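McyG protein (Microcystis aeruginosa PCC 7806, PDB 4R0M) probably activates phenylalanine or a related carboxylic acid as its adenylate for microcystin assembly, and is seen here holding phenylalanyl-adenylate. Local coordinates at residues G191-T195 with T337-S341; D14-L19 with H196-L200. All blocks are in the same frame, centred on the assembly; numbering follows the deposited sequence.

Contact 1 (G191-T195 with T337-S341); sequences GVILT and TESCS. With FA5 (adenosine-5'-[phenylalaninyl-phosphate]), chain C.
Val192 and Leu194, two side chains on the same face of strand 190-195, lean on the turn of Thr337, Glu338 and Cys340 and so meet the back of a ligand-binding loop. With chi1 at -180°, Val192 sets its CG1 methyl against the backbone of Thr337 and Glu338 and its CG2 methyl against their side chains. Val192 CG1 rests 3.7 Å from Thr337 O, whereas Val192 CG2 touches Thr337 CG2 at 3.8 Å and also lies against the end of Glu338, whose side chain crosses that of Val192 at about a right angle. The polar end of that glutamate is held by Tyr401 through OE2. Two residues further along, on the same face of the strand, Leu194 reaches in with both branches: its two methyls lie near Cys340 SG and Thr337 O, and Leu194 CD2 is the closer, 3.7 Å from Cys340 SG. Thr337 O also accepts the turn-closing bond from Cys340 N, at 3.3 Å. With an alanine at Val192, both methyls would be gone, and the methyl of Thr337 would probably lose one of its packing partners, opening a gap between strand and turn. The other branch of Thr337, OG1, donates to FA5 OP2 at 2.7 Å; Thr337 N adds a second bond to OP2, 160° at the hydrogen. Nearby, Ser341 CB packs on the phenyl ring of the ligand. The chemistry is therefore divided: an apolar strand face supports one side of the turn, while the other spends a hydroxyl and an amide on a single phosphate oxygen.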
loop_
_atom_site.group_PDB
_atom_site.type_symbol
_atom_site.label_atom_id
_atom_site.label_comp_id
_atom_site.label_asym_id
_atom_site.label_seq_id
_atom_site.Cartn_x
_atom_site.Cartn_y
_atom_site.Cartn_z
ATOM N N GLY A 191 7.272 13.275 -3.585
ATOM C CA GLY A 191 7.189 13.421 -2.133
ATOM C C GLY A 191 5.895 14.026 -1.631
ATOM O O GLY A 191 5.710 15.243 -1.679
ATOM N N VAL A 192 5.005 13.172 -1.132
ATOM C CA VAL A 192 3.707 13.618 -0.637
ATOM C C VAL A 192 3.838 14.247 0.749
ATOM O O VAL A 192 4.274 13.593 1.698
ATOM C CB VAL A 192 2.678 12.467 -0.612
ATOM C CG1 VAL A 192 1.334 12.961 -0.096
ATOM C CG2 VAL A 192 2.523 11.855 -2.000
ATOM N N ILE A 193 3.475 15.525 0.848
ATOM C CA ILE A 193 3.472 16.241 2.120
ATOM C C ILE A 193 2.138 16.016 2.827
ATOM O O ILE A 193 1.074 16.283 2.264
ATOM C CB ILE A 193 3.727 17.758 1.935
ATOM C CG1 ILE A 193 5.120 18.004 1.338
ATOM C CG2 ILE A 193 3.583 18.499 3.262
ATOM C CD1 ILE A 193 5.338 19.413 0.818
ATOM N N LEU A 194 2.202 15.512 4.055
ATOM C CA LEU A 194 1.004 15.308 4.861
ATOM C C LEU A 194 1.091 16.058 6.184
ATOM O O LEU A 194 2.017 15.858 6.976
ATOM C CB LEU A 194 0.737 13.817 5.096
ATOM C CG LEU A 194 0.506 12.919 3.872
ATOM C CD1 LEU A 194 0.337 11.472 4.305
ATOM C CD2 LEU A 194 -0.694 13.374 3.052
ATOM N N THR A 195 0.119 16.937 6.401
ATOM C CA THR A 195 0.030 17.717 7.628
ATOM C C THR A 195 -0.696 16.908 8.698
ATOM O O THR A 195 -1.311 15.879 8.392
ATOM C CB THR A 195 -0.721 19.043 7.385
ATOM O OG1 THR A 195 -2.068 18.762 6.985
ATOM C CG2 THR A 195 -0.037 19.858 6.297
ATOM N N THR A 337 -1.638 7.500 -1.064
ATOM C CA THR A 337 -0.721 8.252 -0.211
ATOM C C THR A 337 -1.152 9.716 -0.112
ATOM O O THR A 337 -1.074 10.324 0.958
ATOM C CB THR A 337 0.727 8.152 -0.736
ATOM O OG1 THR A 337 1.086 6.771 -0.875
ATOM C CG2 THR A 337 1.704 8.824 0.212
ATOM N N GLU A 338 -1.631 10.256 -1.229
ATOM C CA GLU A 338 -2.047 11.655 -1.324
ATOM C C GLU A 338 -3.277 12.000 -0.472
ATOM O O GLU A 338 -3.548 13.177 -0.218
ATOM C CB GLU A 338 -2.279 12.041 -2.790
ATOM C CG GLU A 338 -1.000 12.250 -3.598
ATOM C CD GLU A 338 -0.427 10.970 -4.191
ATOM O OE1 GLU A 338 -0.883 9.863 -3.832
ATOM O OE2 GLU A 338 0.491 11.074 -5.030
ATOM N N SER A 339 -4.007 10.977 -0.028
ATOM C CA SER A 339 -5.190 11.178 0.812
ATOM C C SER A 339 -5.101 10.437 2.151
ATOM O O SER A 339 -6.127 10.081 2.733
ATOM C CB SER A 339 -6.466 10.773 0.059
ATOM O OG SER A 339 -6.549 9.364 -0.106
ATOM N N CYS A 340 -3.878 10.214 2.633
ATOM C CA CYS A 340 -3.637 9.521 3.907
ATOM C C CYS A 340 -4.429 8.204 3.892
ATOM O O CYS A 340 -5.266 7.954 4.770
ATOM C CB CYS A 340 -4.070 10.394 5.093
ATOM S SG CYS A 340 -3.530 12.118 5.015
ATOM N N SER A 341 -4.137 7.370 2.893
ATOM C CA SER A 341 -4.838 6.097 2.651
ATOM C C SER A 341 -6.335 6.305 2.363
ATOM O O SER A 341 -6.695 7.217 1.615
ATOM C CB SER A 341 -4.568 5.048 3.749
ATOM O OG SER A 341 -5.323 5.293 4.922
HETATM C C FA5 C . -1.882 2.826 -1.813
HETATM O O FA5 C . -1.658 1.786 -2.421
HETATM C CA FA5 C . -3.195 3.014 -1.098
HETATM N N FA5 C . -4.201 2.682 -2.079
HETATM C CB FA5 C . -3.347 2.072 0.106
HETATM C CG FA5 C . -4.682 2.031 0.859
HETATM C CD1 FA5 C . -5.883 2.527 0.348
HETATM C CD2 FA5 C . -4.711 1.449 2.133
HETATM C CE1 FA5 C . -7.068 2.452 1.092
HETATM C CE2 FA5 C . -5.890 1.362 2.882
HETATM C CZ FA5 C . -7.077 1.869 2.358
HETATM P P FA5 C . -0.058 4.322 -3.167
HETATM O OP1 FA5 C . 1.183 3.477 -3.290
HETATM O OP2 FA5 C . 0.086 5.822 -3.139
HETATM O OP3 FA5 C . -0.862 3.873 -1.829
HETATM O "O5'" FA5 C . -1.003 3.921 -4.410
HETATM C "C5'" FA5 C . -2.248 4.564 -4.670
HETATM C "C4'" FA5 C . -2.821 3.984 -5.954
HETATM O "O4'" FA5 C . -3.168 2.601 -5.814
HETATM C "C3'" FA5 C . -4.108 4.658 -6.384
HETATM O "O3'" FA5 C . -3.868 5.880 -7.080
HETATM C "C2'" FA5 C . -4.727 3.608 -7.278
HETATM O "O2'" FA5 C . -4.170 3.678 -8.595
HETATM C "C1'" FA5 C . -4.294 2.303 -6.643
HETATM N N9 FA5 C . -5.419 1.774 -5.829
HETATM C C8 FA5 C . -5.522 1.850 -4.489
HETATM N N7 FA5 C . -6.664 1.272 -4.042
HETATM C C5 FA5 C . -7.328 0.815 -5.119
HETATM C C6 FA5 C . -8.606 0.101 -5.369
HETATM N N6 FA5 C . -9.425 -0.247 -4.351
HETATM N N1 FA5 C . -8.931 -0.190 -6.651
HETATM C C2 FA5 C . -8.129 0.153 -7.681
HETATM N N3 FA5 C . -6.954 0.794 -7.528
HETATM C C4 FA5 C . -6.506 1.150 -6.295
#

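Contact 2 (D14-L19 with H196-L200); sequences DNWRTL and HHNIL
The start of helix 196-210 meets the chain leading into helix 19-27, and the first two residues of the former, His196 and His197, each reach out to that N-terminal approach. A chi1 of -168° swings the His197 ring away from its own backbone N and out to Trp16. The two form an offset stack: the six-membered ring of Trp16 and the imidazole have centroids 4.2 Å apart and planes 16° from parallel, with Trp16 CZ3 lying over the histidine face, 3.4 Å from His197 ND1. At the edge of the same imidazole, in its plane, Asn15 O receives a weak, bent hydrogen bond from His197 ND1 at 3.1 Å. A water joins the group, donating to Arg17 O at 2.8 Å and lying 3.2 Å from His197 ND1.

His196 works differently. Its ring nitrogen, His196 ND1, accepts a hydrogen bond from Leu19 N at 3.1 Å, nearly straight at 161°, although the donor is tilted out of the ring plane. Thr18 CB sits over one face of the imidazole as a CH-pi contact, and Leu19 CB lies at its edge. Leu200 CD1 packs against Arg17 O at 3.3 Å, while the methyls of Leu19 meet those of Ile199 and Leu200; Ile235 of helix 227-240 extends this apolar patch. The first turn of helix 196-210 thus packs beside the start of helix 19-27. Thr195 caps helix 196-210 through Asn198 N, and Thr18 stands at the N-cap of helix 19-27, with a weak bond from its N to Glu21. First-turn amides lack a backbone acceptor within their own helix; the Leu19 amide is met here by His196 of another helix.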
loop_
_atom_site.group_PDB
_atom_site.type_symbol
_atom_site.label_atom_id
_atom_site.label_comp_id
_atom_site.label_asym_id
_atom_site.label_seq_id
_atom_site.Cartn_x
_atom_site.Cartn_y
_atom_site.Cartn_z
ATOM N N ASP A 14 -14.570 20.744 11.932
ATOM C CA ASP A 14 -13.125 20.972 11.976
ATOM C C ASP A 14 -12.489 20.569 13.305
ATOM O O ASP A 14 -12.947 20.965 14.380
ATOM C CB ASP A 14 -12.794 22.438 11.667
ATOM C CG ASP A 14 -12.634 22.707 10.179
ATOM O OD1 ASP A 14 -12.338 21.761 9.414
ATOM O OD2 ASP A 14 -12.794 23.878 9.775
ATOM N N ASN A 15 -11.432 19.769 13.206
ATOM C CA ASN A 15 -10.625 19.380 14.350
ATOM C C ASN A 15 -9.223 19.950 14.185
ATOM O O ASN A 15 -8.636 19.853 13.105
ATOM C CB ASN A 15 -10.570 17.855 14.463
ATOM C CG ASN A 15 -9.679 17.383 15.595
ATOM O OD1 ASN A 15 -9.887 17.735 16.757
ATOM N ND2 ASN A 15 -8.679 16.574 15.259
ATOM N N TRP A 16 -8.692 20.548 15.248
ATOM C CA TRP A 16 -7.379 21.188 15.183
ATOM C C TRP A 16 -6.359 20.574 16.101
ATOM O O TRP A 16 -5.498 21.264 16.648
ATOM C CB TRP A 16 -7.504 22.691 15.412
ATOM C CG TRP A 16 -8.221 23.394 14.286
ATOM C CD1 TRP A 16 -9.445 24.054 14.341
ATOM C CD2 TRP A 16 -7.787 23.512 12.885
ATOM N NE1 TRP A 16 -9.781 24.563 13.113
ATOM C CE2 TRP A 16 -8.833 24.275 12.195
ATOM C CE3 TRP A 16 -6.678 23.081 12.162
ATOM C CZ2 TRP A 16 -8.750 24.581 10.844
ATOM C CZ3 TRP A 16 -6.608 23.395 10.800
ATOM C CH2 TRP A 16 -7.620 24.126 10.159
ATOM N N ARG A 17 -6.444 19.258 16.263
ATOM C CA ARG A 17 -5.473 18.504 17.043
ATOM C C ARG A 17 -4.170 18.309 16.268
ATOM O O ARG A 17 -4.162 18.328 15.037
ATOM C CB ARG A 17 -6.044 17.132 17.415
ATOM C CG ARG A 17 -7.043 17.130 18.561
ATOM C CD ARG A 17 -7.646 15.742 18.730
ATOM N NE ARG A 17 -8.139 15.514 20.086
ATOM C CZ ARG A 17 -7.413 15.000 21.078
ATOM N NH1 ARG A 17 -6.149 14.652 20.881
ATOM N NH2 ARG A 17 -7.957 14.832 22.277
ATOM N N THR A 18 -3.073 18.140 17.000
ATOM C CA THR A 18 -1.812 17.688 16.421
ATOM C C THR A 18 -1.626 16.219 16.779
ATOM O O THR A 18 -2.380 15.674 17.591
ATOM C CB THR A 18 -0.603 18.484 16.950
ATOM O OG1 THR A 18 -0.501 18.317 18.368
ATOM C CG2 THR A 18 -0.730 19.963 16.606
ATOM N N LEU A 19 -0.620 15.584 16.185
ATOM C CA LEU A 19 -0.340 14.175 16.457
ATOM C C LEU A 19 0.096 13.930 17.906
ATOM O O LEU A 19 -0.254 12.908 18.494
ATOM C CB LEU A 19 0.693 13.620 15.468
ATOM C CG LEU A 19 0.211 13.424 14.025
ATOM C CD1 LEU A 19 1.387 13.212 13.085
ATOM C CD2 LEU A 19 -0.777 12.272 13.914
ATOM N N HIS A 196 -0.619 17.369 9.947
ATOM C CA HIS A 196 -1.417 16.807 11.039
ATOM C C HIS A 196 -2.871 16.851 10.674
ATOM O O HIS A 196 -3.601 15.875 10.863
ATOM C CB HIS A 196 -1.219 17.595 12.333
ATOM C CG HIS A 196 0.217 17.705 12.776
ATOM N ND1 HIS A 196 0.763 16.864 13.671
ATOM C CD2 HIS A 196 1.215 18.612 12.428
ATOM C CE1 HIS A 196 2.047 17.207 13.883
ATOM N NE2 HIS A 196 2.323 18.277 13.121
ATOM N N HIS A 197 -3.295 17.995 10.140
ATOM C CA HIS A 197 -4.685 18.219 9.759
ATOM C C HIS A 197 -5.132 17.301 8.657
ATOM O O HIS A 197 -6.272 16.845 8.672
ATOM C CB HIS A 197 -4.914 19.679 9.381
ATOM C CG HIS A 197 -6.374 20.051 9.256
ATOM N ND1 HIS A 197 -7.214 20.057 10.310
ATOM C CD2 HIS A 197 -7.128 20.442 8.152
ATOM C CE1 HIS A 197 -8.441 20.427 9.903
ATOM N NE2 HIS A 197 -8.389 20.664 8.582
ATOM N N ASN A 198 -4.242 17.022 7.699
ATOM C CA ASN A 198 -4.502 16.019 6.657
ATOM C C ASN A 198 -4.832 14.661 7.266
ATOM O O ASN A 198 -5.878 14.079 6.983
ATOM C CB ASN A 198 -3.293 15.857 5.713
ATOM C CG ASN A 198 -3.132 17.010 4.730
ATOM O OD1 ASN A 198 -2.007 17.368 4.368
ATOM N ND2 ASN A 198 -4.244 17.588 4.286
ATOM N N ILE A 199 -3.926 14.177 8.112
ATOM C CA ILE A 199 -4.015 12.844 8.705
ATOM C C ILE A 199 -5.234 12.705 9.626
ATOM O O ILE A 199 -6.014 11.758 9.497
ATOM C CB ILE A 199 -2.707 12.485 9.456
ATOM C CG1 ILE A 199 -1.534 12.413 8.469
ATOM C CG2 ILE A 199 -2.850 11.168 10.211
ATOM C CD1 ILE A 199 -0.168 12.593 9.099
ATOM N N LEU A 200 -5.400 13.665 10.533
ATOM C CA LEU A 200 -6.472 13.608 11.527
ATOM C C LEU A 200 -7.856 13.883 10.949
ATOM O O LEU A 200 -8.866 13.488 11.532
ATOM C CB LEU A 200 -6.160 14.509 12.727
ATOM C CG LEU A 200 -4.899 14.067 13.480
ATOM C CD1 LEU A 200 -4.544 15.046 14.587
ATOM C CD2 LEU A 200 -5.040 12.651 14.028
HETATM O O HOH W 1 -5.934 18.683 12.944
#

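In the fold
From the N terminus, the chain passes 14-19, enters helix 19-27 and lays down two strands of the mixed sheet, the four-stranded parallel sheet and strand 176-182 before returning at 196-200, where contact 2 closes its loop. Contact 1 opens just before that closure, on strand 190-195, and closes only at 337-341, after most of the nine-stranded mixed sheet is in place. The two loops therefore cross. Because strand 190-195 runs directly into helix 196-210, one strand-helix unit serves both contacts, about 13 Å apart, centre to centre. They touch where Cys340 SG packs on the backbone of Asn198 and Ile199. One continuous unit can thus join the N-terminal approach to a ligand-binding turn.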